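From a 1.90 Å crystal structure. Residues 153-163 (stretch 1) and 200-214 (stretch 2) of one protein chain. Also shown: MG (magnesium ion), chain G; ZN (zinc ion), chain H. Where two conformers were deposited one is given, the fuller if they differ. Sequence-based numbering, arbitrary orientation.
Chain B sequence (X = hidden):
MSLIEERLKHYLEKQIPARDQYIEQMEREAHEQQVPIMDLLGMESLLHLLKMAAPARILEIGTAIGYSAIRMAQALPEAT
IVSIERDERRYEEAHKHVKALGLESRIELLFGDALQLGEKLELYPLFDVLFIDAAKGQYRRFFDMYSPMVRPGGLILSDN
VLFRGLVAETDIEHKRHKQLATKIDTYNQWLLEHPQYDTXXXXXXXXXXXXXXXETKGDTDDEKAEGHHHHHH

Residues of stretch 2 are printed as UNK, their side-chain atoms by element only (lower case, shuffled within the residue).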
ATOM      1  N   GLY B 153       2.837  -7.064 -10.729  1.00 39.01           N
ATOM      2  CA  GLY B 153       2.266  -6.947  -9.397  1.00 38.67           C
ATOM      3  C   GLY B 153       3.217  -6.327  -8.391  1.00 38.61           C
ATOM      4  O   GLY B 153       2.817  -5.994  -7.263  1.00 39.56           O
ATOM      5  N   GLY B 154       4.476  -6.166  -8.793  1.00 38.36           N
ATOM      6  CA  GLY B 154       5.485  -5.548  -7.955  1.00 37.14           C
ATOM      7  C   GLY B 154       5.324  -4.049  -7.928  1.00 36.49           C
ATOM      8  O   GLY B 154       4.454  -3.507  -8.580  1.00 36.72           O
ATOM      9  N   LEU B 155       6.188  -3.379  -7.183  1.00 36.77           N
ATOM     10  CA  LEU B 155       6.036  -1.959  -6.898  1.00 36.78           C
ATOM     11  C   LEU B 155       7.266  -1.185  -7.295  1.00 36.86           C
ATOM     12  O   LEU B 155       8.385  -1.598  -7.018  1.00 38.20           O
ATOM     13  CB  LEU B 155       5.864  -1.731  -5.392  1.00 36.91           C
ATOM     14  CG  LEU B 155       4.738  -2.552  -4.756  1.00 38.86           C
ATOM     15  CD1 LEU B 155       4.686  -2.378  -3.220  1.00 39.92           C
ATOM     16  CD2 LEU B 155       3.380  -2.208  -5.399  1.00 39.21           C
ATOM     17  N   ILE B 156       7.039  -0.016  -7.857  1.00 37.35           N
ATOM     18  CA  ILE B 156       8.073   0.996  -7.930  1.00 37.19           C
ATOM     19  C   ILE B 156       7.655   2.125  -6.992  1.00 37.58           C
ATOM     20  O   ILE B 156       6.564   2.693  -7.121  1.00 36.11           O
ATOM     21  CB  ILE B 156       8.302   1.501  -9.369  1.00 37.46           C
ATOM     22  CG1 ILE B 156       8.702   0.311 -10.246  1.00 38.25           C
ATOM     23  CG2 ILE B 156       9.461   2.551  -9.362  1.00 37.32           C
ATOM     24  CD1 ILE B 156       8.794   0.612 -11.686  1.00 43.26           C
ATOM     25  N   LEU B 157       8.517   2.413  -6.023  1.00 37.46           N
ATOM     26  CA  LEU B 157       8.247   3.463  -5.041  1.00 39.41           C
ATOM     27  C   LEU B 157       9.151   4.646  -5.347  1.00 39.88           C
ATOM     28  O   LEU B 157      10.384   4.483  -5.471  1.00 39.55           O
ATOM     29  CB  LEU B 157       8.541   2.947  -3.627  1.00 39.76           C
ATOM     30  CG  LEU B 157       7.851   1.646  -3.250  1.00 42.58           C
ATOM     31  CD1 LEU B 157       8.430   1.151  -1.909  1.00 47.18           C
ATOM     32  CD2 LEU B 157       6.360   1.843  -3.199  1.00 45.44           C
ATOM     33  N   SER B 158       8.561   5.829  -5.509  1.00 40.35           N
ATOM     34  CA  SER B 158       9.367   7.027  -5.774  1.00 41.11           C
ATOM     35  C   SER B 158       9.248   8.009  -4.601  1.00 41.32           C
ATOM     36  O   SER B 158       8.151   8.465  -4.294  1.00 41.24           O
ATOM     37  CB  SER B 158       8.899   7.725  -7.045  1.00 41.32           C
ATOM     38  OG  SER B 158       8.896   6.879  -8.187  1.00 42.12           O
ATOM     39  N   ASP B 159      10.366   8.321  -3.951  1.00 40.50           N
ATOM     40  CA  ASP B 159      10.395   9.317  -2.886  1.00 39.65           C
ATOM     41  C   ASP B 159      10.429  10.749  -3.454  1.00 39.73           C
ATOM     42  O   ASP B 159      10.846  10.951  -4.605  1.00 38.50           O
ATOM     43  CB  ASP B 159      11.633   9.089  -1.999  1.00 40.45           C
ATOM     44  CG  ASP B 159      11.559   9.847  -0.687  1.00 42.25           C
ATOM     45  OD1 ASP B 159      10.452  10.311  -0.305  1.00 44.73           O
ATOM     46  OD2 ASP B 159      12.622   9.994  -0.051  1.00 46.04           O
ATOM     47  N   ASN B 160      10.007  11.724  -2.640  1.00 38.17           N
ATOM     48  CA  ASN B 160      10.153  13.145  -2.947  1.00 38.71           C
ATOM     49  C   ASN B 160       9.401  13.598  -4.189  1.00 38.43           C
ATOM     50  O   ASN B 160       9.873  14.483  -4.932  1.00 38.15           O
ATOM     51  CB  ASN B 160      11.650  13.557  -3.009  1.00 38.09           C
ATOM     52  CG  ASN B 160      12.380  13.280  -1.708  1.00 39.59           C
ATOM     53  OD1 ASN B 160      11.932  13.719  -0.637  1.00 40.17           O
ATOM     54  ND2 ASN B 160      13.518  12.546  -1.777  1.00 40.24           N
ATOM     55  N   VAL B 161       8.204  13.031  -4.385  1.00 38.43           N
ATOM     56  CA  VAL B 161       7.369  13.344  -5.546  1.00 39.54           C
ATOM     57  C   VAL B 161       6.489  14.602  -5.373  1.00 40.79           C
ATOM     58  O   VAL B 161       6.009  15.152  -6.377  1.00 41.01           O
ATOM     59  CB  VAL B 161       6.445  12.153  -5.976  1.00 39.28           C
ATOM     60  CG1 VAL B 161       7.262  10.942  -6.393  1.00 38.17           C
ATOM     61  CG2 VAL B 161       5.502  11.791  -4.866  1.00 39.42           C
ATOM     62  N   LEU B 162       6.240  15.027  -4.130  1.00 41.51           N
ATOM     63  CA  LEU B 162       5.472  16.254  -3.893  1.00 43.16           C
ATOM     64  C   LEU B 162       6.331  17.448  -3.456  1.00 45.29           C
ATOM     65  O   LEU B 162       6.052  18.579  -3.866  1.00 46.06           O
ATOM     66  CB  LEU B 162       4.321  16.038  -2.901  1.00 42.71           C
ATOM     67  CG  LEU B 162       3.211  15.072  -3.325  1.00 41.87           C
ATOM     68  CD1 LEU B 162       2.280  14.803  -2.139  1.00 42.79           C
ATOM     69  CD2 LEU B 162       2.417  15.561  -4.556  1.00 42.07           C
ATOM     70  N   PHE B 163       7.347  17.202  -2.625  1.00 46.57           N
ATOM     71  CA  PHE B 163       8.234  18.259  -2.110  1.00 48.24           C
ATOM     72  C   PHE B 163       9.694  17.950  -2.398  1.00 48.53           C
ATOM     73  O   PHE B 163      10.118  16.794  -2.317  1.00 48.94           O
ATOM     74  CB  PHE B 163       8.040  18.470  -0.599  1.00 49.20           C
ATOM     75  CG  PHE B 163       6.705  19.060  -0.239  1.00 51.24           C
ATOM     76  CD1 PHE B 163       6.472  20.437  -0.383  1.00 53.73           C
ATOM     77  CD2 PHE B 163       5.674  18.251   0.234  1.00 53.40           C
ATOM     78  CE1 PHE B 163       5.231  21.000  -0.061  1.00 54.88           C
ATOM     79  CE2 PHE B 163       4.421  18.803   0.555  1.00 55.48           C
ATOM     80  CZ  PHE B 163       4.200  20.180   0.406  1.00 53.26           C
ATOM     81  N   UNK B 200      -0.342   5.846  -7.971  0.50 40.26           N
ATOM     82  CA  UNK B 200      -0.983   6.862  -7.137  0.50 40.36           C
ATOM     83  C   UNK B 200       0.074   7.537  -6.287  0.50 40.94           C
ATOM     84  O   UNK B 200       1.122   6.938  -5.990  0.50 40.48           O
ATOM     85  c   UNK B 200      -5.409   7.978  -6.394  0.50 41.30           C
ATOM     86  n   UNK B 200      -5.949   9.008  -7.029  0.50 38.80           N
ATOM     87  c   UNK B 200      -3.112   5.468  -7.021  0.50 40.63           C
ATOM     88  c   UNK B 200      -4.504   5.685  -6.494  0.50 40.84           C
ATOM     89  c   UNK B 200      -2.069   6.260  -6.242  0.50 40.21           C
ATOM     90  n   UNK B 200      -5.183   8.043  -5.089  0.50 41.69           N
ATOM     91  n   UNK B 200      -5.103   6.881  -7.073  0.50 42.55           N
ATOM     92  N   UNK B 201      -0.192   8.787  -5.909  1.00 41.33           N
ATOM     93  CA  UNK B 201       0.731   9.541  -5.045  1.00 42.11           C
ATOM     94  C   UNK B 201       0.128   9.650  -3.668  1.00 42.97           C
ATOM     95  O   UNK B 201      -1.004  10.120  -3.544  1.00 42.41           O
ATOM     96  c   UNK B 201       0.999  10.975  -5.574  1.00 43.51           C
ATOM     97  c   UNK B 201       1.872  11.746  -4.530  1.00 43.00           C
ATOM     98  c   UNK B 201       1.748  12.203  -7.671  1.00 48.00           C
ATOM     99  c   UNK B 201       1.711  10.912  -6.954  1.00 41.87           C
ATOM    100  N   UNK B 202       0.866   9.202  -2.647  1.00 43.68           N
ATOM    101  CA  UNK B 202       0.385   9.248  -1.258  1.00 44.42           C
ATOM    102  C   UNK B 202       0.979  10.454  -0.537  1.00 43.79           C
ATOM    103  O   UNK B 202       2.185  10.655  -0.592  1.00 43.49           O
ATOM    104  c   UNK B 202      -2.085   5.805  -1.876  1.00 51.53           C
ATOM    105  c   UNK B 202      -0.732   4.457  -0.408  1.00 53.52           C
ATOM    106  c   UNK B 202       0.097   5.557  -0.164  1.00 52.64           C
ATOM    107  c   UNK B 202      -1.831   4.588  -1.267  1.00 51.64           C
ATOM    108  c   UNK B 202      -1.252   6.899  -1.619  1.00 51.57           C
ATOM    109  c   UNK B 202      -0.140   6.781  -0.781  1.00 49.05           C
ATOM    110  c   UNK B 202       0.766   7.966  -0.501  1.00 46.01           C
ATOM    111  N   UNK B 203       0.134  11.251   0.145  1.00 43.58           N
ATOM    112  CA  UNK B 203       0.588  12.472   0.808  1.00 43.52           C
ATOM    113  C   UNK B 203       1.192  12.191   2.193  1.00 43.56           C
ATOM    114  O   UNK B 203       0.630  12.608   3.224  1.00 43.67           O
ATOM    115  c   UNK B 203      -1.781  12.269   1.081  1.00 43.96           C
ATOM    116  c   UNK B 203      -1.316  11.038   0.326  1.00 43.39           C
ATOM    117  c   UNK B 203      -0.704  13.296   0.933  1.00 42.88           C
ATOM    118  N   UNK B 204       2.313  11.481   2.202  1.00 43.02           N
ATOM    119  CA  UNK B 204       3.048  11.189   3.418  1.00 43.47           C
ATOM    120  C   UNK B 204       4.518  11.554   3.194  1.00 43.07           C
ATOM    121  O   UNK B 204       5.054  11.346   2.101  1.00 42.65           O
ATOM    122  c   UNK B 204       3.600   9.445   5.102  1.00 45.43           C
ATOM    123  c   UNK B 204       2.895   9.712   3.819  1.00 44.09           C
ATOM    124  c   UNK B 204       3.367   8.765   2.697  1.00 44.35           C
ATOM    125  N   UNK B 205       5.159  12.092   4.226  1.00 42.45           N
ATOM    126  CA  UNK B 205       6.525  12.596   4.096  1.00 41.64           C
ATOM    127  C   UNK B 205       6.558  13.650   3.006  1.00 41.14           C
ATOM    128  O   UNK B 205       5.739  14.566   3.005  1.00 41.01           O
ATOM    129  N   UNK B 206       7.491  13.500   2.064  1.00 40.09           N
ATOM    130  CA  UNK B 206       7.640  14.435   0.943  1.00 39.35           C
ATOM    131  C   UNK B 206       6.854  14.012  -0.309  1.00 39.61           C
ATOM    132  O   UNK B 206       7.077  14.525  -1.408  1.00 39.68           O
ATOM    133  o   UNK B 206       9.172  16.231   2.370  1.00 38.68           O
ATOM    134  c   UNK B 206       9.854  15.415   1.715  1.00 38.02           C
ATOM    135  c   UNK B 206       9.141  14.616   0.637  1.00 38.88           C
ATOM    136  o   UNK B 206      11.083  15.266   1.915  1.00 36.14           O
ATOM    137  N   UNK B 207       5.923  13.075  -0.136  1.00 39.88           N
ATOM    138  CA  UNK B 207       5.204  12.491  -1.261  1.00 40.47           C
ATOM    139  C   UNK B 207       5.915  11.226  -1.713  1.00 41.90           C
ATOM    140  O   UNK B 207       7.150  11.226  -1.952  1.00 41.07           O
ATOM    141  N   UNK B 208       5.148  10.143  -1.771  1.00 41.95           N
ATOM    142  CA  UNK B 208       5.643   8.868  -2.247  1.00 42.43           C
ATOM    143  C   UNK B 208       4.710   8.398  -3.344  1.00 43.41           C
ATOM    144  O   UNK B 208       3.505   8.261  -3.107  1.00 43.38           O
ATOM    145  c   UNK B 208       6.507   8.297   0.064  1.00 43.05           C
ATOM    146  c   UNK B 208       6.397   7.349   1.258  1.00 45.64           C
ATOM    147  c   UNK B 208       5.667   7.818  -1.148  1.00 43.19           C
ATOM    148  c   UNK B 208       6.236   6.483  -1.722  1.00 43.71           C
ATOM    149  N   UNK B 209       5.243   8.185  -4.545  1.00 42.88           N
ATOM    150  CA  UNK B 209       4.421   7.586  -5.598  1.00 42.91           C
ATOM    151  C   UNK B 209       4.573   6.085  -5.496  1.00 42.80           C
ATOM    152  O   UNK B 209       5.692   5.574  -5.289  1.00 42.93           O
ATOM    153  c   UNK B 209       4.869   8.057  -6.944  1.00 43.90           C
ATOM    154  N   UNK B 210       3.456   5.380  -5.582  1.00 41.54           N
ATOM    155  CA  UNK B 210       3.464   3.913  -5.562  1.00 41.19           C
ATOM    156  C   UNK B 210       2.907   3.457  -6.890  1.00 39.93           C
ATOM    157  O   UNK B 210       1.720   3.632  -7.180  1.00 39.29           O
ATOM    158  c   UNK B 210       3.153   3.913  -3.093  1.00 43.57           C
ATOM    159  c   UNK B 210       2.049   4.338  -2.236  1.00 51.29           C
ATOM    160  c   UNK B 210       2.670   1.849  -4.396  1.00 42.46           C
ATOM    161  c   UNK B 210       2.616   3.366  -4.424  1.00 42.04           C
ATOM    162  N   UNK B 211       3.793   2.929  -7.721  1.00 38.81           N
ATOM    163  CA  UNK B 211       3.403   2.446  -9.039  1.00 38.35           C
ATOM    164  C   UNK B 211       3.315   0.938  -8.981  1.00 37.98           C
ATOM    165  O   UNK B 211       4.299   0.267  -8.678  1.00 38.37           O
ATOM    166  o   UNK B 211       4.660   4.270 -10.044  1.00 39.98           O
ATOM    167  c   UNK B 211       4.454   2.869 -10.088  1.00 38.74           C
ATOM    168  N   UNK B 212       2.133   0.391  -9.248  1.00 35.26           N
ATOM    169  CA  UNK B 212       1.964  -1.043  -9.213  1.00 34.83           C
ATOM    170  C   UNK B 212       2.006  -1.611 -10.637  1.00 34.75           C
ATOM    171  O   UNK B 212       1.201  -1.247 -11.491  1.00 33.27           O
ATOM    172  c   UNK B 212      -0.884  -1.087  -6.472  1.00 35.71           C
ATOM    173  c   UNK B 212       0.617  -1.445  -8.549  1.00 34.77           C
ATOM    174  c   UNK B 212       0.435  -0.682  -7.214  1.00 33.78           C
ATOM    175  c   UNK B 212       0.554  -2.968  -8.343  1.00 33.88           C
ATOM    176  N   UNK B 213       2.930  -2.532 -10.855  1.00 34.21           N
ATOM    177  CA  UNK B 213       3.180  -3.042 -12.199  1.00 35.12           C
ATOM    178  C   UNK B 213       2.042  -3.937 -12.646  1.00 36.12           C
ATOM    179  O   UNK B 213       1.661  -4.891 -11.950  1.00 35.25           O
ATOM    180  n   UNK B 213       8.228  -4.922 -15.361  1.00 33.64           N
ATOM    181  c   UNK B 213       4.923  -4.123 -13.705  1.00 35.44           C
ATOM    182  c   UNK B 213       6.376  -4.478 -13.797  1.00 34.38           C
ATOM    183  c   UNK B 213       6.808  -4.494 -15.259  1.00 33.29           C
ATOM    184  c   UNK B 213       4.523  -3.770 -12.269  1.00 34.74           C
ATOM    185  N   UNK B 214       1.490  -3.599 -13.819  1.00 37.78           N
ATOM    186  CA  UNK B 214       0.373  -4.335 -14.398  1.00 39.35           C
ATOM    187  C   UNK B 214       0.859  -5.649 -14.980  1.00 40.07           C
ATOM    188  O   UNK B 214       2.050  -5.800 -15.290  1.00 40.21           O
ATOM    189  n   UNK B 214      -3.372   1.492 -14.813  1.00 59.59           N
ATOM    190  c   UNK B 214      -2.062  -1.747 -15.971  1.00 49.41           C
ATOM    191  n   UNK B 214      -2.872  -0.694 -15.363  1.00 55.43           N
ATOM    192  c   UNK B 214      -2.577   0.605 -15.408  1.00 57.94           C
ATOM    193  c   UNK B 214      -1.092  -2.312 -14.945  1.00 43.20           C
ATOM    194  c   UNK B 214      -0.336  -3.512 -15.481  1.00 39.75           C
ATOM    195  n   UNK B 214      -1.502   1.021 -16.063  1.00 59.04           N
TER
HETATM  196 MG    MG G 301      12.658  14.042   1.256  1.00 35.75          MG
HETATM  197 ZN    ZN H 302      10.202  17.255   3.893  0.75 41.04          ZN
HETATM  198  O   HOH W   1       6.726   5.272  -8.412  1.00 27.91           O
HETATM  199  O   HOH W   2       8.674  10.936   2.054  1.00 44.66           O
HETATM  200  O   HOH W   3      11.674  12.306   2.125  1.00 33.22           O
HETATM  201  O   HOH W   4      14.469  12.993   1.065  1.00 42.17           O
HETATM  202  O   HOH W   5      13.849  15.588   0.616  1.00 44.15           O
HETATM  203  O   HOH W   6      13.296  14.562   3.134  1.00 46.90           O

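Position 200 carries three carbons, a nitrogen, then a carbon bearing two more nitrogens: Arg200. It does not touch stretch 1; its backbone pairs with position 210. Position 201 has four carbons, forked at the first, with one arm two carbons long, and they touch Val161 and Leu162: Ile201. Its CG2 packs 3.6 Å from Val161 CG2 and 3.8 Å from Leu162 CG, and a branched apolar chain suits this buried pocket. Position 202, one carbon and a six-carbon ring, is Phe202, pointing away from stretch 1 but buried, which suits an apolar ring. At 203 three carbons close onto the backbone N, giving Pro203, whose CA lies 4.1 Å from Leu162 CD1.

Position 204, one carbon carrying two, is Val204, also pointing away; it opens a type II' turn. Position 205 has no side chain: Gly205, favoured by its positive phi. Position 206 has two carbons, the second carrying two oxygens, and one of these approaches Asn160 OD1. It is Asp206. Its OD2 and Asn160 OD1 are 3.1 Å apart, not hydrogen-bonded but held together by magnesium, which lies 2.1 Å from Asp206 OD2 and 2.0 Å from Asn160 OD1. Asp206 OD1 binds zinc at 2.1 Å. Position 207 is bare: Gly207. A CB here would lie 2.6 Å from Leu162 N, a clash, and the backbone angles alone call for glycine.

Position 208 has four carbons, forked at the first, one arm longer: Ile208, on the same face as Asp159. Position 209 has one carbon, 3.8 Å from Val161 CG1 and 4.0 Å from Ser158 CB: Ala209, a single methyl that packs against both Val161 and Ser158. Position 210 repeats the forked four-carbon pattern, touching Leu157: Ile210, with CG1 3.8 Å from Leu157 CD2. Position 211 has one carbon and one oxygen: Ser211. Its hydroxyl and that of Ser158 share water 1, which also donates to Ile156 O. Position 212, again four carbons forked at the first with one arm longer, touches Leu155 and is Ile212; its CG1 meets Leu155 CD2 at 3.8 Å. Like 208 and 210, it is a buried strand position, where beta-branched apolar side chains are favoured. Position 213, four carbons in a row ending in nitrogen, is Lys213, its end leading away to a partner elsewhere. Position 214, three carbons, nitrogen and a carbon with two nitrogens, is Arg214, exposed and beyond contact.

The contact is an antiparallel ladder. Ile156 and Ser211 exchange paired hydrogen bonds, as do Ser158 and Ala209, while Leu155, Leu157, Ile210 and Ile212 pack on the face opposite to that of Ile156 and Ser158. Beyond it, Asp206 O accepts from Leu162 N (2.9 Å) and Phe163 N (3.0 Å), fastening the loops beside the magnesium.

Stretch 2, residues 200-214: RIFPVGDGIAISIKR
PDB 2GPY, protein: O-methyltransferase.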